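Local coordinates for protein putative 6-phosphogluconolactonase (Neisseria gonorrhoeae, PDB 3LHI) that probably hydrolyses 6-phosphogluconolactone to 6-phosphogluconate, the second step in the oxidative stage of the pentose phosphate pathway, at residues Phe3-Tyr8 against Cys226-Ala231; Val130-Met135 against His188-Ile193; Ser17-Val22 against Ile47-Ala52; Gly35-Val40 against His124-Asp129; Ile144-Pro149 against Glu212-Leu217. One frame throughout, in Å; residues are numbered along the deposited sequence.

Interactions 1, 2 and 4 follow one another across a single sheet. Strand 226-231 of interaction 1 lies beside strand 188-194 of interaction 2, with F229 N 2.7 Å from L191 O. Strand 130-133 of interaction 2 in turn adjoins strand 36-40 of interaction 4, where V130 O is 2.9 Å from A39 N. Interaction 3 joins two helices over the sheet face that carries F190, and L18 CD1 comes within 3.6 Å of F190 CD2. Interaction 5 joins a loop to the start of helix 215-219, meeting interaction 2 through M135 SE and I215 CG2 at 3.8 Å. The centres of interactions 3 and 5 are about 26 Å apart, on opposite sides of the chain's centre.

Interaction 1. Residues Phe3-Tyr8 against Cys226-Ala231; sequences FVWHEY and CHVFYA
Strands 3-8 and 226-231 pair in parallel register from F3 beside C226 to Y8 beside A231, bringing the two ends of the chain together at one edge of the sheet. Five backbone hydrogen bonds form the ladder, among them V228 N to V4 O at 2.8 Å and Y230 N to H6 O at 2.8 Å. On the face carrying V4, H6 and Y8, the imidazole of H6 forms an offset stack on the F229 ring, with centroids 4.4 Å apart and planes at 12°. H6 CG lies anti to the carbonyl carbon (chi1 -53°), and the side chain runs side by side with F229, which points the same way. A water bonded to H6 NE2 at 2.6 Å also bonds H227 ND1, bridging the two histidines. Strand 226-231 is flanked on its other side by strand 188-194, so the N-terminal strand extends the parallel part of a Rossmann-like alpha/beta sheet. On the face carrying F3, W5 and E7, the six-membered ring of W5 runs nearly parallel to the Y230 ring but is slid aside, leaving CZ2 3.5 Å from Y230 CG. W5 CZ3 reaches V228 CG1 at 3.6 Å. The indole is also tied down within its own strand, because W5 NE1 donates an almost straight bond (177°) to E7 OE1 at 3.1 Å. Helix 196-206 covers this face, where F202 meets both F3 and W5.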
# COMPACT_ATOMS: atom_id res chain seq x y z
N PHE A 3 13.48 -6.99 9.46
CA PHE A 3 12.17 -7.49 9.04
C PHE A 3 11.94 -8.90 9.62
O PHE A 3 12.90 -9.56 10.05
CB PHE A 3 12.02 -7.50 7.50
CG PHE A 3 12.99 -8.40 6.79
CD1 PHE A 3 12.70 -9.74 6.60
CD2 PHE A 3 14.19 -7.88 6.27
CE1 PHE A 3 13.60 -10.57 5.90
CE2 PHE A 3 15.08 -8.70 5.58
CZ PHE A 3 14.79 -10.05 5.41
N VAL A 4 10.69 -9.35 9.62
CA VAL A 4 10.32 -10.70 10.02
C VAL A 4 9.79 -11.48 8.78
O VAL A 4 8.91 -10.97 8.10
CB VAL A 4 9.21 -10.67 11.04
CG1 VAL A 4 8.91 -12.11 11.46
CG2 VAL A 4 9.54 -9.75 12.25
N TRP A 5 10.31 -12.68 8.51
CA TRP A 5 9.98 -13.46 7.31
C TRP A 5 8.99 -14.58 7.62
O TRP A 5 9.23 -15.42 8.50
CB TRP A 5 11.25 -14.04 6.67
CG TRP A 5 11.05 -14.80 5.35
CD1 TRP A 5 10.99 -16.19 5.17
CD2 TRP A 5 10.96 -14.24 4.03
NE1 TRP A 5 10.83 -16.49 3.83
CE2 TRP A 5 10.84 -15.33 3.11
CE3 TRP A 5 11.00 -12.95 3.52
CZ2 TRP A 5 10.71 -15.15 1.74
CZ3 TRP A 5 10.88 -12.77 2.13
CH2 TRP A 5 10.72 -13.87 1.27
N HIS A 6 7.85 -14.58 6.93
CA HIS A 6 6.86 -15.65 6.99
C HIS A 6 6.70 -16.27 5.60
O HIS A 6 6.32 -15.60 4.68
CB HIS A 6 5.50 -15.09 7.42
CG HIS A 6 5.52 -14.30 8.68
ND1 HIS A 6 5.12 -14.82 9.89
CD2 HIS A 6 5.87 -13.01 8.94
CE1 HIS A 6 5.23 -13.89 10.83
NE2 HIS A 6 5.68 -12.78 10.28
N GLU A 7 6.98 -17.58 5.49
CA GLU A 7 6.89 -18.29 4.23
C GLU A 7 5.79 -19.36 4.28
O GLU A 7 5.63 -20.03 5.31
CB GLU A 7 8.26 -18.90 3.88
CG GLU A 7 8.26 -19.81 2.66
CD GLU A 7 9.61 -19.88 2.00
OE1 GLU A 7 10.58 -19.30 2.59
OE2 GLU A 7 9.69 -20.49 0.90
N TYR A 8 5.02 -19.49 3.20
CA TYR A 8 3.94 -20.48 3.11
C TYR A 8 4.20 -21.24 1.81
O TYR A 8 4.95 -20.74 0.98
CB TYR A 8 2.58 -19.74 3.11
CG TYR A 8 2.47 -18.84 4.33
CD1 TYR A 8 3.02 -17.54 4.34
CD2 TYR A 8 1.89 -19.30 5.50
CE1 TYR A 8 2.96 -16.74 5.49
CE2 TYR A 8 1.84 -18.52 6.64
CZ TYR A 8 2.36 -17.25 6.63
OH TYR A 8 2.28 -16.50 7.78
N CYS A 226 9.51 -4.43 8.90
CA CYS A 226 8.51 -4.95 7.97
C CYS A 226 8.17 -6.42 8.21
O CYS A 226 9.08 -7.28 8.28
CB CYS A 226 8.98 -4.86 6.51
SG CYS A 226 9.13 -3.25 5.85
N HIS A 227 6.87 -6.71 8.30
CA HIS A 227 6.41 -8.11 8.45
C HIS A 227 6.17 -8.64 7.02
O HIS A 227 5.24 -8.18 6.37
CB HIS A 227 5.13 -8.10 9.29
CG HIS A 227 5.28 -7.40 10.61
ND1 HIS A 227 5.73 -8.07 11.73
CD2 HIS A 227 5.06 -6.11 10.99
CE1 HIS A 227 5.78 -7.23 12.75
NE2 HIS A 227 5.37 -6.03 12.33
N VAL A 228 7.00 -9.59 6.55
CA VAL A 228 7.00 -10.02 5.17
C VAL A 228 6.30 -11.40 5.07
O VAL A 228 6.63 -12.32 5.83
CB VAL A 228 8.42 -10.09 4.56
CG1 VAL A 228 8.30 -10.46 3.08
CG2 VAL A 228 9.20 -8.76 4.81
N PHE A 229 5.28 -11.46 4.22
CA PHE A 229 4.50 -12.67 3.98
C PHE A 229 4.74 -13.11 2.57
O PHE A 229 4.34 -12.43 1.63
CB PHE A 229 3.00 -12.43 4.23
CG PHE A 229 2.63 -12.35 5.68
CD1 PHE A 229 3.03 -11.29 6.49
CD2 PHE A 229 1.91 -13.36 6.26
CE1 PHE A 229 2.74 -11.28 7.83
CE2 PHE A 229 1.58 -13.32 7.62
CZ PHE A 229 2.02 -12.28 8.41
N TYR A 230 5.32 -14.30 2.42
CA TYR A 230 5.74 -14.79 1.11
C TYR A 230 5.10 -16.12 0.84
O TYR A 230 5.08 -16.98 1.71
CB TYR A 230 7.26 -14.98 1.11
CG TYR A 230 7.79 -15.70 -0.10
CD1 TYR A 230 7.84 -15.08 -1.33
CD2 TYR A 230 8.19 -17.02 -0.03
CE1 TYR A 230 8.31 -15.72 -2.44
CE2 TYR A 230 8.64 -17.68 -1.16
CZ TYR A 230 8.67 -17.04 -2.36
OH TYR A 230 9.13 -17.66 -3.51
N ALA A 231 4.62 -16.29 -0.38
CA ALA A 231 4.08 -17.57 -0.84
C ALA A 231 4.84 -17.96 -2.08
O ALA A 231 5.13 -17.13 -2.92
CB ALA A 231 2.59 -17.43 -1.17
O HOH W 1 5.70 -10.55 11.68

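Interaction 2. Residues Val130-Met135 against His188-Ile193; sequences VLILGM and HVFLAI
The F190 ring meets V130 and L131 of the neighbouring strand: L131 O lies at its edge, in the ring plane and 3.8 Å from F190 CD1, while V130 CG1 approaches obliquely to 3.8 Å from F190 CE1. Elsewhere the ring is met by H227 and by L18 and A21 of helix 11-33. F190 CG lies anti to its carbonyl carbon (chi1 -66°), beside the backbone N, which donates to that same L131 O at 2.8 Å. Strands 130-133 and 188-194 run parallel, 21° apart, and three further backbone bonds complete the ladder, the last from A192 N to L133 O. They are central strands of the Rossmann-like sheet, flanked by strand 36-40 on one side and strand 226-231 on the other. On the opposite face, L133 and V189 cross obliquely, with L133 CD1 3.9 Å from V189 CG1. Past the end of the ladder the chain around G134 diverges, and L191 CD1 packs 3.6 Å from G134 C. There a water accepts from M135 N at 3.0 Å and donates to A192 O at 2.8 Å, bridging the widening backbones. The selenomethionine M135 lays CB 3.7 Å from I193 CG2.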
# COMPACT_ATOMS: atom_id res chain seq x y z
N VAL A 130 -1.80 0.91 9.84
CA VAL A 130 -1.40 -0.39 9.27
C VAL A 130 -1.30 -0.19 7.76
O VAL A 130 -2.23 0.36 7.15
CB VAL A 130 -2.41 -1.51 9.61
CG1 VAL A 130 -1.95 -2.86 9.00
CG2 VAL A 130 -2.60 -1.64 11.14
N LEU A 131 -0.19 -0.62 7.18
CA LEU A 131 0.07 -0.49 5.74
C LEU A 131 0.45 -1.86 5.20
O LEU A 131 1.28 -2.55 5.79
CB LEU A 131 1.23 0.49 5.53
CG LEU A 131 1.89 0.51 4.16
CD1 LEU A 131 0.93 0.99 3.03
CD2 LEU A 131 3.13 1.45 4.22
N ILE A 132 -0.16 -2.28 4.09
CA ILE A 132 0.32 -3.45 3.36
C ILE A 132 0.86 -2.98 2.01
O ILE A 132 0.16 -2.38 1.18
CB ILE A 132 -0.72 -4.59 3.17
CG1 ILE A 132 -1.35 -5.03 4.49
CG2 ILE A 132 -0.04 -5.80 2.46
CD1 ILE A 132 -2.47 -4.17 4.94
N LEU A 133 2.15 -3.26 1.85
CA LEU A 133 2.92 -3.01 0.64
C LEU A 133 2.98 -4.24 -0.25
O LEU A 133 2.76 -5.38 0.23
CB LEU A 133 4.34 -2.61 1.02
CG LEU A 133 4.51 -1.25 1.70
CD1 LEU A 133 5.95 -1.05 2.13
CD2 LEU A 133 4.04 -0.15 0.77
N GLY A 134 3.23 -4.02 -1.52
CA GLY A 134 3.66 -5.04 -2.42
C GLY A 134 5.01 -4.64 -3.00
O GLY A 134 5.59 -3.64 -2.61
N MSE A 135 5.54 -5.45 -3.90
CA MSE A 135 6.82 -5.16 -4.54
C MSE A 135 6.78 -5.63 -5.98
O MSE A 135 6.37 -6.78 -6.24
CB MSE A 135 7.94 -5.84 -3.78
CG MSE A 135 9.36 -5.50 -4.31
SE MSE A 135 10.67 -6.76 -3.66
CE MSE A 135 10.09 -8.20 -4.80
N HIS A 188 2.55 -0.15 11.75
CA HIS A 188 2.69 -1.56 11.41
C HIS A 188 2.74 -1.66 9.88
O HIS A 188 1.72 -1.35 9.24
CB HIS A 188 1.48 -2.36 12.00
CG HIS A 188 1.38 -2.28 13.48
ND1 HIS A 188 1.99 -3.20 14.31
CD2 HIS A 188 0.75 -1.40 14.30
CE1 HIS A 188 1.75 -2.88 15.57
NE2 HIS A 188 1.02 -1.78 15.59
N VAL A 189 3.86 -2.14 9.34
CA VAL A 189 4.07 -2.27 7.92
C VAL A 189 4.21 -3.75 7.58
O VAL A 189 5.05 -4.46 8.14
CB VAL A 189 5.32 -1.51 7.47
CG1 VAL A 189 5.53 -1.65 5.96
CG2 VAL A 189 5.17 0.00 7.84
N PHE A 190 3.42 -4.17 6.63
CA PHE A 190 3.44 -5.53 6.09
C PHE A 190 3.87 -5.47 4.62
O PHE A 190 3.56 -4.50 3.93
CB PHE A 190 2.08 -6.16 6.17
CG PHE A 190 1.59 -6.41 7.55
CD1 PHE A 190 0.95 -5.41 8.29
CD2 PHE A 190 1.76 -7.63 8.13
CE1 PHE A 190 0.53 -5.66 9.60
CE2 PHE A 190 1.33 -7.89 9.38
CZ PHE A 190 0.75 -6.90 10.13
N LEU A 191 4.55 -6.50 4.13
CA LEU A 191 4.89 -6.68 2.71
C LEU A 191 4.40 -8.07 2.31
O LEU A 191 4.77 -9.07 2.98
CB LEU A 191 6.41 -6.58 2.50
CG LEU A 191 6.88 -6.88 1.07
CD1 LEU A 191 6.34 -5.88 0.07
CD2 LEU A 191 8.41 -6.90 1.03
N ALA A 192 3.62 -8.13 1.25
CA ALA A 192 3.18 -9.39 0.69
C ALA A 192 3.73 -9.57 -0.69
O ALA A 192 3.59 -8.69 -1.54
CB ALA A 192 1.66 -9.40 0.61
N ILE A 193 4.44 -10.68 -0.89
CA ILE A 193 5.08 -11.01 -2.16
C ILE A 193 4.88 -12.49 -2.46
O ILE A 193 4.70 -13.27 -1.55
CB ILE A 193 6.57 -10.61 -2.16
CG1 ILE A 193 7.32 -11.13 -0.95
CG2 ILE A 193 6.78 -9.09 -2.43
CD1 ILE A 193 8.84 -11.23 -1.13
O HOH W 2 3.86 -7.90 -4.17

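Interaction 3. Residues Ser17-Val22 against Ile47-Ala52; sequences SLADAV and IAFFNA
L18 lays CG and CD2 over one face of the F49 ring, the aromatic side chain that carries most of this helix-helix contact. With L18 CG anti to its backbone N (chi1 -179°), the branch is directed at the ring, and L18 CD2 sits 3.8 Å from the F49 centroid and 16° off the normal, a CH-pi contact. The ring edge faces the backbone of helix 11-33: A19 CA lies in the ring plane, and A19 N is 3.6 Å from F49 CD1. One turn on from L18, V22 crosses F49 at about a right angle, with V22 CG2 3.8 Å from F49 CE1. Small residues permit a close approach beside the ring, where A19 CB meets A52 CB at 3.7 Å. The two axes come within 8.4 Å and cross at -52°. Strand 36-40 links the two helices in sequence; L18 rests on F190, A192 and F229 of the sheet, while F50 turns to L84 and V85 of helix 81-88.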
# COMPACT_ATOMS: atom_id res chain seq x y z
N SER A 17 -3.29 -16.03 6.62
CA SER A 17 -2.37 -15.71 7.69
C SER A 17 -2.03 -14.20 7.73
O SER A 17 -1.86 -13.64 8.80
CB SER A 17 -1.09 -16.54 7.55
OG SER A 17 -1.32 -17.91 7.79
N LEU A 18 -1.95 -13.57 6.57
CA LEU A 18 -1.78 -12.11 6.49
C LEU A 18 -3.05 -11.43 6.99
O LEU A 18 -2.99 -10.49 7.77
CB LEU A 18 -1.44 -11.70 5.06
CG LEU A 18 -1.22 -10.20 4.86
CD1 LEU A 18 -0.17 -9.61 5.80
CD2 LEU A 18 -0.93 -9.92 3.40
N ALA A 19 -4.23 -11.91 6.57
CA ALA A 19 -5.48 -11.33 7.06
C ALA A 19 -5.56 -11.39 8.60
O ALA A 19 -6.01 -10.46 9.26
CB ALA A 19 -6.67 -12.02 6.42
N ASP A 20 -5.13 -12.53 9.16
CA ASP A 20 -5.19 -12.73 10.60
C ASP A 20 -4.28 -11.71 11.28
O ASP A 20 -4.67 -11.07 12.27
CB ASP A 20 -4.76 -14.14 10.98
CG ASP A 20 -5.74 -15.22 10.55
OD1 ASP A 20 -6.88 -14.93 10.16
OD2 ASP A 20 -5.27 -16.41 10.60
N ALA A 21 -3.06 -11.53 10.78
CA ALA A 21 -2.10 -10.61 11.38
C ALA A 21 -2.55 -9.17 11.22
O ALA A 21 -2.39 -8.37 12.15
CB ALA A 21 -0.70 -10.82 10.77
N VAL A 22 -3.09 -8.81 10.05
CA VAL A 22 -3.56 -7.45 9.84
C VAL A 22 -4.77 -7.14 10.71
O VAL A 22 -4.84 -6.04 11.29
CB VAL A 22 -3.83 -7.23 8.31
CG1 VAL A 22 -4.67 -5.96 8.10
CG2 VAL A 22 -2.55 -7.24 7.51
N ILE A 47 -5.41 -9.84 -3.47
CA ILE A 47 -6.85 -10.06 -3.56
C ILE A 47 -7.34 -11.16 -2.59
O ILE A 47 -8.37 -10.97 -1.90
CB ILE A 47 -7.27 -10.32 -4.98
CG1 ILE A 47 -7.05 -9.04 -5.81
CG2 ILE A 47 -8.68 -10.77 -5.03
CD1 ILE A 47 -7.18 -9.26 -7.28
N ALA A 48 -6.68 -12.30 -2.52
CA ALA A 48 -7.17 -13.36 -1.62
C ALA A 48 -7.12 -12.86 -0.17
O ALA A 48 -8.01 -13.14 0.65
CB ALA A 48 -6.36 -14.63 -1.81
N PHE A 49 -6.07 -12.09 0.15
CA PHE A 49 -5.92 -11.44 1.47
C PHE A 49 -7.09 -10.48 1.70
O PHE A 49 -7.68 -10.50 2.78
CB PHE A 49 -4.56 -10.76 1.52
CG PHE A 49 -4.52 -9.55 2.43
CD1 PHE A 49 -4.68 -9.64 3.79
CD2 PHE A 49 -4.28 -8.30 1.89
CE1 PHE A 49 -4.65 -8.50 4.58
CE2 PHE A 49 -4.21 -7.19 2.68
CZ PHE A 49 -4.40 -7.28 4.01
N PHE A 50 -7.42 -9.64 0.74
CA PHE A 50 -8.52 -8.74 0.88
C PHE A 50 -9.80 -9.52 1.20
O PHE A 50 -10.62 -9.10 2.03
CB PHE A 50 -8.78 -7.95 -0.40
CG PHE A 50 -7.76 -6.89 -0.75
CD1 PHE A 50 -6.80 -6.46 0.12
CD2 PHE A 50 -7.81 -6.32 -2.01
CE1 PHE A 50 -5.89 -5.46 -0.27
CE2 PHE A 50 -6.90 -5.34 -2.40
CZ PHE A 50 -5.97 -4.91 -1.50
N ASN A 51 -10.05 -10.59 0.44
CA ASN A 51 -11.27 -11.35 0.65
C ASN A 51 -11.33 -11.91 2.08
O ASN A 51 -12.37 -11.81 2.76
CB ASN A 51 -11.40 -12.44 -0.41
CG ASN A 51 -12.66 -13.24 -0.26
OD1 ASN A 51 -13.75 -12.69 -0.42
ND2 ASN A 51 -12.50 -14.50 0.11
N ALA A 52 -10.24 -12.51 2.54
CA ALA A 52 -10.19 -13.05 3.89
C ALA A 52 -10.39 -11.91 4.92
O ALA A 52 -11.09 -12.07 5.93
CB ALA A 52 -8.89 -13.80 4.13

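Interaction 4. Residues Gly35-Val40 against His124-Asp129; sequences GAVLAV and HYKQPD
The loop that leads from helix 114-124 into strand 130-133 crosses strand 36-40 at V37, just ahead of the parallel pairing between the two strands in this Rossmann-like sheet. D129 makes the junction with two hydrogen bonds to one residue. D129 N donates to V37 O at 2.8 Å, the donor tilted 20° from the carbonyl plane, and D129 OD2 accepts from V37 N, also at 2.8 Å. That amide meets OD2 on the anti side, 17° out of the carboxylate plane. D129 CG lies anti to the carbonyl carbon (chi1 -60°), beside the backbone N, and both the amide and OD2 bond to V37. D129 OD2 also comes within 3.2 Å of A36 CA. V37 O is also bonded by the backbone of V130, while V37 N is taken by the D129 carboxylate just before the strand pairing begins. OD1 of D129 forms a salt bridge with K33, which would be expected to favour the charged carboxylate. Apolar contacts fill in alongside: P128 CG touches A39 CB at 3.7 Å, and V37 CG1 lies 3.8 Å from P128 CA. V37 CG2 reaches K126 CB at 4.1 Å. Around the contact, A36 packs on L26 and A29 of helix 11-33, strand 63-71 bonds to the other side of strand 36-40, and M178 of strand 175-178 meets A39 and P128.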
# COMPACT_ATOMS: atom_id res chain seq x y z
N GLY A 35 -10.15 4.01 16.80
CA GLY A 35 -10.19 4.14 15.35
C GLY A 35 -8.89 3.66 14.80
O GLY A 35 -7.91 3.53 15.50
N ALA A 36 -8.93 3.31 13.51
CA ALA A 36 -7.72 2.83 12.82
C ALA A 36 -7.79 3.24 11.38
O ALA A 36 -8.89 3.40 10.84
CB ALA A 36 -7.60 1.33 12.93
N VAL A 37 -6.63 3.40 10.76
CA VAL A 37 -6.51 3.65 9.31
C VAL A 37 -5.63 2.56 8.72
O VAL A 37 -4.50 2.33 9.18
CB VAL A 37 -6.00 5.04 9.01
CG1 VAL A 37 -5.73 5.21 7.46
CG2 VAL A 37 -6.97 6.09 9.54
N LEU A 38 -6.18 1.88 7.70
CA LEU A 38 -5.49 0.83 6.95
C LEU A 38 -5.21 1.35 5.52
O LEU A 38 -6.15 1.84 4.84
CB LEU A 38 -6.47 -0.35 6.82
CG LEU A 38 -6.06 -1.51 5.89
CD1 LEU A 38 -4.84 -2.22 6.49
CD2 LEU A 38 -7.19 -2.49 5.64
N ALA A 39 -3.97 1.23 5.06
CA ALA A 39 -3.62 1.54 3.67
C ALA A 39 -3.21 0.21 3.01
O ALA A 39 -2.41 -0.55 3.55
CB ALA A 39 -2.47 2.58 3.59
N VAL A 40 -3.79 -0.06 1.84
CA VAL A 40 -3.48 -1.27 1.08
C VAL A 40 -2.91 -0.92 -0.30
O VAL A 40 -3.12 0.17 -0.83
CB VAL A 40 -4.75 -2.16 0.92
CG1 VAL A 40 -5.30 -2.55 2.32
CG2 VAL A 40 -5.83 -1.47 0.07
N HIS A 124 -7.52 14.74 2.14
CA HIS A 124 -8.24 13.64 2.77
C HIS A 124 -7.32 12.71 3.57
O HIS A 124 -7.77 11.91 4.39
CB HIS A 124 -8.95 12.84 1.69
CG HIS A 124 -10.04 13.59 1.01
ND1 HIS A 124 -11.36 13.47 1.38
CD2 HIS A 124 -10.00 14.51 0.02
CE1 HIS A 124 -12.10 14.28 0.64
NE2 HIS A 124 -11.30 14.89 -0.22
N TYR A 125 -6.03 12.77 3.31
CA TYR A 125 -5.07 11.85 3.88
C TYR A 125 -5.01 11.85 5.40
O TYR A 125 -4.97 12.92 6.05
CB TYR A 125 -3.66 12.17 3.37
CG TYR A 125 -2.57 11.32 3.95
CD1 TYR A 125 -2.21 10.13 3.34
CD2 TYR A 125 -1.87 11.69 5.09
CE1 TYR A 125 -1.24 9.34 3.83
CE2 TYR A 125 -0.86 10.91 5.59
CZ TYR A 125 -0.51 9.74 4.96
OH TYR A 125 0.52 8.96 5.44
N LYS A 126 -4.97 10.64 5.95
CA LYS A 126 -4.70 10.38 7.35
C LYS A 126 -3.52 9.40 7.43
O LYS A 126 -3.46 8.43 6.68
CB LYS A 126 -5.93 9.75 8.01
CG LYS A 126 -7.18 10.62 7.88
CD LYS A 126 -8.37 10.00 8.57
CE LYS A 126 -8.26 9.99 10.09
NZ LYS A 126 -9.64 9.79 10.61
N GLN A 127 -2.60 9.61 8.36
CA GLN A 127 -1.50 8.71 8.57
C GLN A 127 -2.02 7.29 8.86
O GLN A 127 -2.75 7.10 9.85
CB GLN A 127 -0.62 9.15 9.75
CG GLN A 127 0.53 8.23 10.11
CD GLN A 127 1.65 8.26 9.10
OE1 GLN A 127 2.31 9.31 8.97
NE2 GLN A 127 1.94 7.08 8.44
N PRO A 128 -1.64 6.30 8.05
CA PRO A 128 -2.08 4.97 8.38
C PRO A 128 -1.51 4.40 9.64
O PRO A 128 -0.36 4.72 9.98
CB PRO A 128 -1.69 4.13 7.16
CG PRO A 128 -1.56 5.14 6.07
CD PRO A 128 -1.06 6.39 6.72
N ASP A 129 -2.28 3.55 10.33
CA ASP A 129 -1.79 2.74 11.43
C ASP A 129 -1.21 1.44 10.93
O ASP A 129 -0.28 0.88 11.51
CB ASP A 129 -2.92 2.44 12.39
CG ASP A 129 -3.50 3.68 12.95
OD1 ASP A 129 -2.69 4.40 13.63
OD2 ASP A 129 -4.69 3.98 12.72

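Interaction 5. Residues Ile144-Pro149 against Glu212-Leu217; sequences IFPKAP and EYPISL
P146 and P214 cross at about a right angle, ring against ring, where a type I beta turn (F145 to A148) packs on the lead-in to helix 215-219. The turn, closed by A148 N bonding to F145 O at 3.1 Å, lies in the loop that joins strand 130-133 to helix 151-155. P146 CD sits 3.9 Å from P214 CG, and P146 CB also leans on E212 O at 3.6 Å. I144 slides past P214 in the opposite direction, its CG2 branch 4.1 Å from P214 CB. P214 CG lies 3.4 Å from I144 O; that oxygen is buried here with no hydrogen-bond partner in the model. F151 of helix 151-155 touches both I144 and P214. F145 heads away from the contact and stacks on H140, while P146 O accepts from R211. Towards solvent K147 and E212 cross obliquely. E212 bends at its second torsion (chi2 62°), turning CD towards the lysine, and K147 reaches out on a chain extended through CD and CE. K147 NZ and E212 OE2 remain 4.1 Å apart, beyond a salt bridge. A water links the two side chains instead, accepting from K147 NZ at 2.7 Å and donating to the other carboxylate oxygen, E212 OE1, at 2.8 Å.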
# COMPACT_ATOMS: atom_id res chain seq x y z
N ILE A 144 6.63 4.24 -5.77
CA ILE A 144 7.98 4.79 -5.73
C ILE A 144 8.84 3.95 -6.69
O ILE A 144 9.39 2.92 -6.34
CB ILE A 144 8.56 4.79 -4.32
CG1 ILE A 144 7.61 5.52 -3.38
CG2 ILE A 144 9.96 5.42 -4.35
CD1 ILE A 144 8.02 5.41 -1.86
N PHE A 145 8.81 4.37 -7.93
CA PHE A 145 9.47 3.68 -9.02
C PHE A 145 10.91 4.22 -9.22
O PHE A 145 11.12 5.43 -9.12
CB PHE A 145 8.71 3.90 -10.32
CG PHE A 145 7.47 3.04 -10.47
CD1 PHE A 145 7.56 1.82 -11.06
CD2 PHE A 145 6.21 3.49 -10.03
CE1 PHE A 145 6.41 1.02 -11.21
CE2 PHE A 145 5.09 2.71 -10.15
CZ PHE A 145 5.18 1.46 -10.75
N PRO A 146 11.88 3.33 -9.46
CA PRO A 146 13.28 3.77 -9.48
C PRO A 146 13.65 4.77 -10.57
O PRO A 146 14.59 5.55 -10.37
CB PRO A 146 14.04 2.47 -9.63
CG PRO A 146 13.06 1.54 -10.32
CD PRO A 146 11.75 1.89 -9.73
N LYS A 147 12.95 4.79 -11.69
CA LYS A 147 13.23 5.76 -12.77
C LYS A 147 12.32 6.98 -12.74
O LYS A 147 12.42 7.86 -13.58
CB LYS A 147 13.13 5.07 -14.15
CG LYS A 147 14.11 3.92 -14.29
CD LYS A 147 14.17 3.41 -15.69
CE LYS A 147 15.22 2.27 -15.83
NZ LYS A 147 15.74 1.63 -14.53
N ALA A 148 11.43 7.09 -11.74
CA ALA A 148 10.57 8.25 -11.68
C ALA A 148 11.41 9.53 -11.58
O ALA A 148 12.24 9.61 -10.68
CB ALA A 148 9.63 8.15 -10.44
N PRO A 149 11.08 10.57 -12.35
CA PRO A 149 11.82 11.83 -12.17
C PRO A 149 11.57 12.49 -10.83
O PRO A 149 12.37 13.30 -10.39
CB PRO A 149 11.26 12.73 -13.27
CG PRO A 149 10.42 11.92 -14.11
CD PRO A 149 10.21 10.56 -13.54
N GLU A 212 18.06 1.66 -6.79
CA GLU A 212 17.65 0.83 -7.92
C GLU A 212 16.48 -0.12 -7.53
O GLU A 212 15.71 -0.48 -8.39
CB GLU A 212 18.85 0.04 -8.39
CG GLU A 212 18.67 -0.80 -9.62
CD GLU A 212 18.33 -0.00 -10.89
OE1 GLU A 212 18.53 1.25 -10.98
OE2 GLU A 212 17.83 -0.69 -11.81
N TYR A 213 16.42 -0.49 -6.25
CA TYR A 213 15.36 -1.36 -5.73
C TYR A 213 14.69 -0.60 -4.57
O TYR A 213 15.10 -0.75 -3.42
CB TYR A 213 15.95 -2.71 -5.22
CG TYR A 213 16.87 -3.36 -6.21
CD1 TYR A 213 16.40 -3.84 -7.43
CD2 TYR A 213 18.25 -3.38 -5.98
CE1 TYR A 213 17.29 -4.41 -8.37
CE2 TYR A 213 19.13 -3.93 -6.89
CZ TYR A 213 18.65 -4.43 -8.09
OH TYR A 213 19.55 -4.96 -9.00
N PRO A 214 13.69 0.25 -4.90
CA PRO A 214 13.21 1.19 -3.88
C PRO A 214 12.72 0.56 -2.57
O PRO A 214 12.85 1.20 -1.51
CB PRO A 214 12.14 1.98 -4.61
CG PRO A 214 12.63 2.05 -5.97
CD PRO A 214 13.19 0.64 -6.23
N ILE A 215 12.20 -0.66 -2.61
CA ILE A 215 11.81 -1.31 -1.37
C ILE A 215 12.95 -1.43 -0.36
O ILE A 215 12.72 -1.46 0.84
CB ILE A 215 11.17 -2.67 -1.64
CG1 ILE A 215 10.52 -3.28 -0.40
CG2 ILE A 215 12.22 -3.70 -2.15
CD1 ILE A 215 9.30 -2.67 0.14
N SER A 216 14.18 -1.44 -0.87
CA SER A 216 15.36 -1.48 -0.01
C SER A 216 15.41 -0.30 0.93
O SER A 216 16.01 -0.39 2.00
CB SER A 216 16.69 -1.50 -0.78
OG SER A 216 16.97 -0.30 -1.43
N LEU A 217 14.85 0.84 0.53
CA LEU A 217 14.87 2.03 1.37
C LEU A 217 13.90 1.93 2.54
O LEU A 217 14.02 2.67 3.54
CB LEU A 217 14.61 3.29 0.57
CG LEU A 217 15.54 3.52 -0.64
CD1 LEU A 217 15.15 4.84 -1.30
CD2 LEU A 217 17.02 3.39 -0.25
O HOH W 3 17.13 3.04 -12.68